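Local coordinates for protein hypothetical acetyltransferase (Deinococcus radiodurans, PDB 3S6F) that binds coenzyme A together with a calcium ion and is probably an N-acetyltransferase of the GNAT family, its acceptor substrate not established, at residues L78-V81 against W85-L88. Residues are numbered along the deposited sequence; the frame is centred on the assembly and turned at random.
Sequences LLEV and WRSL. With CA (calcium ion), chain D; COA (coenzyme A), chain B.
Arg86 reaches back along coenzyme A to the end of strand 73-81, where Val81 offers its carbonyl. Its CB lies 3.4 Å from the pyrophosphate oxygen O4A, CG packs against Val81 CG1, and CD touches OAP of the pantetheine arm. NE then gives a hydrogen bond of 2.8 Å to Val81 O, tilted 28° from the carbonyl plane, and NH2 adds a weak second one. The extended chain from CG to NE carries the guanidinium that far, one face over N8P, which sits toward its rim. NH2 also pairs with Glu29, whereas the nearly coplanar Glu80 carboxylate, held by the backbone of Phe28 and Glu29, keeps OE2 4.2 Å from Arg86 NH2, too long for a salt bridge. A leucine in place of Arg86 would probably leave Val81 O without these donors and Glu29 without its charged mate. On the apolar side, Val81 CG1 meets Trp85 CB at 3.7 Å. Val81 N donates an almost straight hydrogen bond (177°) to cofactor O9P, and Leu79 O accepts one from N4P. Ser87 N bonds O4A; Ser87 O and OG bind calcium, OG also donating to O8A of the 3'-phosphate. Strand-like pairing with pantetheine, then the R-x-x-G-x-G signature (86-91) wrapping the pyrophosphate ahead of helix 90-102, marks the GNAT acetyl-CoA site.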
loop_
_atom_site.group_PDB
_atom_site.type_symbol
_atom_site.label_atom_id
_atom_site.label_comp_id
_atom_site.label_asym_id
_atom_site.label_seq_id
_atom_site.Cartn_x
_atom_site.Cartn_y
_atom_site.Cartn_z
ATOM N N LEU A 78 6.832 -1.716 -5.790
ATOM C CA LEU A 78 7.916 -1.896 -6.761
ATOM C C LEU A 78 7.898 -3.277 -7.361
ATOM O O LEU A 78 7.778 -4.274 -6.642
ATOM C CB LEU A 78 9.279 -1.667 -6.100
ATOM C CG LEU A 78 9.542 -0.327 -5.420
ATOM C CD1 LEU A 78 10.832 -0.419 -4.592
ATOM C CD2 LEU A 78 9.582 0.833 -6.431
ATOM N N LEU A 79 8.091 -3.344 -8.671
ATOM C CA LEU A 79 8.304 -4.572 -9.429
ATOM C C LEU A 79 9.325 -4.240 -10.503
ATOM O O LEU A 79 9.092 -3.328 -11.299
ATOM C CB LEU A 79 6.999 -5.055 -10.067
ATOM C CG LEU A 79 7.115 -6.203 -11.080
ATOM C CD1 LEU A 79 7.497 -7.513 -10.395
ATOM C CD2 LEU A 79 5.828 -6.327 -11.894
ATOM N N GLU A 80 10.412 -4.998 -10.584
ATOM C CA GLU A 80 11.374 -4.729 -11.630
ATOM C C GLU A 80 12.168 -5.975 -11.937
ATOM O O GLU A 80 12.601 -6.723 -11.070
ATOM C CB GLU A 80 12.347 -3.608 -11.247
ATOM C CG GLU A 80 13.210 -3.125 -12.400
ATOM C CD GLU A 80 14.036 -1.886 -12.057
ATOM O OE1 GLU A 80 14.048 -1.483 -10.869
ATOM O OE2 GLU A 80 14.689 -1.334 -12.978
ATOM N N VAL A 81 12.358 -6.183 -13.242
ATOM C CA VAL A 81 13.241 -7.202 -13.794
ATOM C C VAL A 81 14.296 -6.469 -14.595
ATOM O O VAL A 81 13.988 -5.568 -15.371
ATOM C CB VAL A 81 12.465 -8.221 -14.673
ATOM C CG1 VAL A 81 13.393 -9.155 -15.428
ATOM C CG2 VAL A 81 11.446 -8.995 -13.812
ATOM N N TRP A 85 16.781 -9.673 -18.853
ATOM C CA TRP A 85 16.026 -10.796 -18.299
ATOM C C TRP A 85 14.533 -10.668 -18.510
ATOM O O TRP A 85 13.794 -11.555 -18.079
ATOM C CB TRP A 85 16.314 -10.951 -16.795
ATOM C CG TRP A 85 17.638 -11.589 -16.540
ATOM C CD1 TRP A 85 18.798 -10.991 -16.199
ATOM C CD2 TRP A 85 17.922 -12.987 -16.638
ATOM N NE1 TRP A 85 19.799 -11.926 -16.046
ATOM C CE2 TRP A 85 19.283 -13.160 -16.342
ATOM C CE3 TRP A 85 17.165 -14.103 -16.993
ATOM C CZ2 TRP A 85 19.890 -14.423 -16.347
ATOM C CZ3 TRP A 85 17.767 -15.348 -16.988
ATOM C CH2 TRP A 85 19.108 -15.479 -16.673
ATOM N N ARG A 86 14.082 -9.564 -19.111
ATOM C CA ARG A 86 12.677 -9.336 -19.418
ATOM C C ARG A 86 12.215 -10.235 -20.558
ATOM O O ARG A 86 13.025 -10.769 -21.333
ATOM C CB ARG A 86 12.459 -7.861 -19.769
ATOM C CG ARG A 86 12.703 -6.963 -18.586
ATOM C CD ARG A 86 12.559 -5.492 -18.941
ATOM N NE ARG A 86 12.949 -4.684 -17.794
ATOM C CZ ARG A 86 13.486 -3.499 -17.845
ATOM N NH1 ARG A 86 13.544 -2.796 -18.972
ATOM N NH2 ARG A 86 13.877 -2.907 -16.751
ATOM N N SER A 87 10.900 -10.354 -20.708
ATOM C CA SER A 87 10.296 -11.050 -21.842
ATOM C C SER A 87 10.455 -12.567 -21.762
ATOM O O SER A 87 10.350 -13.274 -22.793
ATOM C CB SER A 87 10.790 -10.518 -23.187
ATOM O OG SER A 87 9.897 -10.853 -24.242
ATOM N N LEU A 88 10.693 -13.082 -20.565
ATOM C CA LEU A 88 10.782 -14.513 -20.304
ATOM C C LEU A 88 9.693 -14.995 -19.358
ATOM O O LEU A 88 9.647 -16.169 -19.011
ATOM C CB LEU A 88 12.142 -14.881 -19.717
ATOM C CG LEU A 88 13.350 -14.657 -20.569
ATOM C CD1 LEU A 88 14.639 -14.837 -19.785
ATOM C CD2 LEU A 88 13.286 -15.579 -21.820
HETATM CA CA CA D . 9.644 -13.135 -25.060
HETATM N N1A COA B . 5.192 -1.181 -22.437
HETATM C C2A COA B . 4.423 -2.113 -23.101
HETATM N N3A COA B . 4.343 -3.422 -22.685
HETATM C C4A COA B . 5.067 -3.794 -21.600
HETATM C C5A COA B . 5.874 -2.879 -20.930
HETATM C C6A COA B . 5.917 -1.547 -21.337
HETATM N N6A COA B . 6.648 -0.628 -20.695
HETATM N N7A COA B . 6.470 -3.544 -19.905
HETATM C C8A COA B . 6.060 -4.830 -19.943
HETATM N N9A COA B . 5.195 -5.004 -20.986
HETATM C C1B COA B . 4.486 -6.228 -21.351
HETATM C C2B COA B . 4.860 -6.721 -22.743
HETATM O O2B COA B . 3.707 -7.316 -23.251
HETATM C C3B COA B . 5.905 -7.803 -22.518
HETATM O O3B COA B . 5.992 -8.754 -23.565
HETATM P P3B COA B . 7.136 -8.612 -24.709
HETATM O O7A COA B . 6.909 -7.275 -25.368
HETATM O O8A COA B . 8.482 -8.661 -24.030
HETATM O O9A COA B . 6.903 -9.781 -25.635
HETATM C C4B COA B . 5.378 -8.384 -21.216
HETATM O O4B COA B . 4.847 -7.282 -20.491
HETATM C C5B COA B . 6.446 -9.085 -20.396
HETATM O O5B COA B . 5.815 -9.876 -19.405
HETATM P P1A COA B . 6.758 -10.829 -18.505
HETATM O O1A COA B . 5.821 -11.612 -17.655
HETATM O O2A COA B . 7.769 -11.578 -19.323
HETATM O O3A COA B . 7.445 -9.737 -17.565
HETATM P P2A COA B . 8.944 -9.165 -17.610
HETATM O O4A COA B . 9.278 -8.726 -18.985
HETATM O O5A COA B . 9.832 -10.163 -16.953
HETATM O O6A COA B . 8.760 -7.943 -16.611
HETATM C CBP COA B . 8.135 -5.686 -16.133
HETATM C CCP COA B . 7.728 -6.979 -16.819
HETATM C CDP COA B . 8.359 -5.957 -14.633
HETATM C CEP COA B . 6.992 -4.658 -16.290
HETATM C CAP COA B . 9.420 -5.208 -16.833
HETATM O OAP COA B . 9.137 -4.728 -18.135
HETATM C C9P COA B . 10.081 -4.101 -16.046
HETATM O O9P COA B . 10.919 -4.384 -15.057
HETATM N N8P COA B . 9.872 -2.834 -16.377
HETATM C C7P COA B . 10.487 -1.730 -15.648
HETATM C C6P COA B . 9.841 -1.445 -14.285
HETATM C C5P COA B . 8.344 -1.414 -14.407
HETATM O O5P COA B . 7.819 -0.762 -15.313
HETATM N N4P COA B . 7.671 -2.111 -13.480
HETATM C C3P COA B . 6.245 -1.999 -13.291
HETATM C C2P COA B . 6.002 -1.185 -12.020
HETATM S S1P COA B . 6.435 0.579 -12.203
HETATM O O HOH W 1 8.724 -11.581 -26.713
HETATM O O HOH W 2 10.039 -15.378 -24.703
HETATM O O HOH W 3 9.516 -14.358 -27.149
HETATM O O HOH W 4 7.436 -12.785 -24.203
#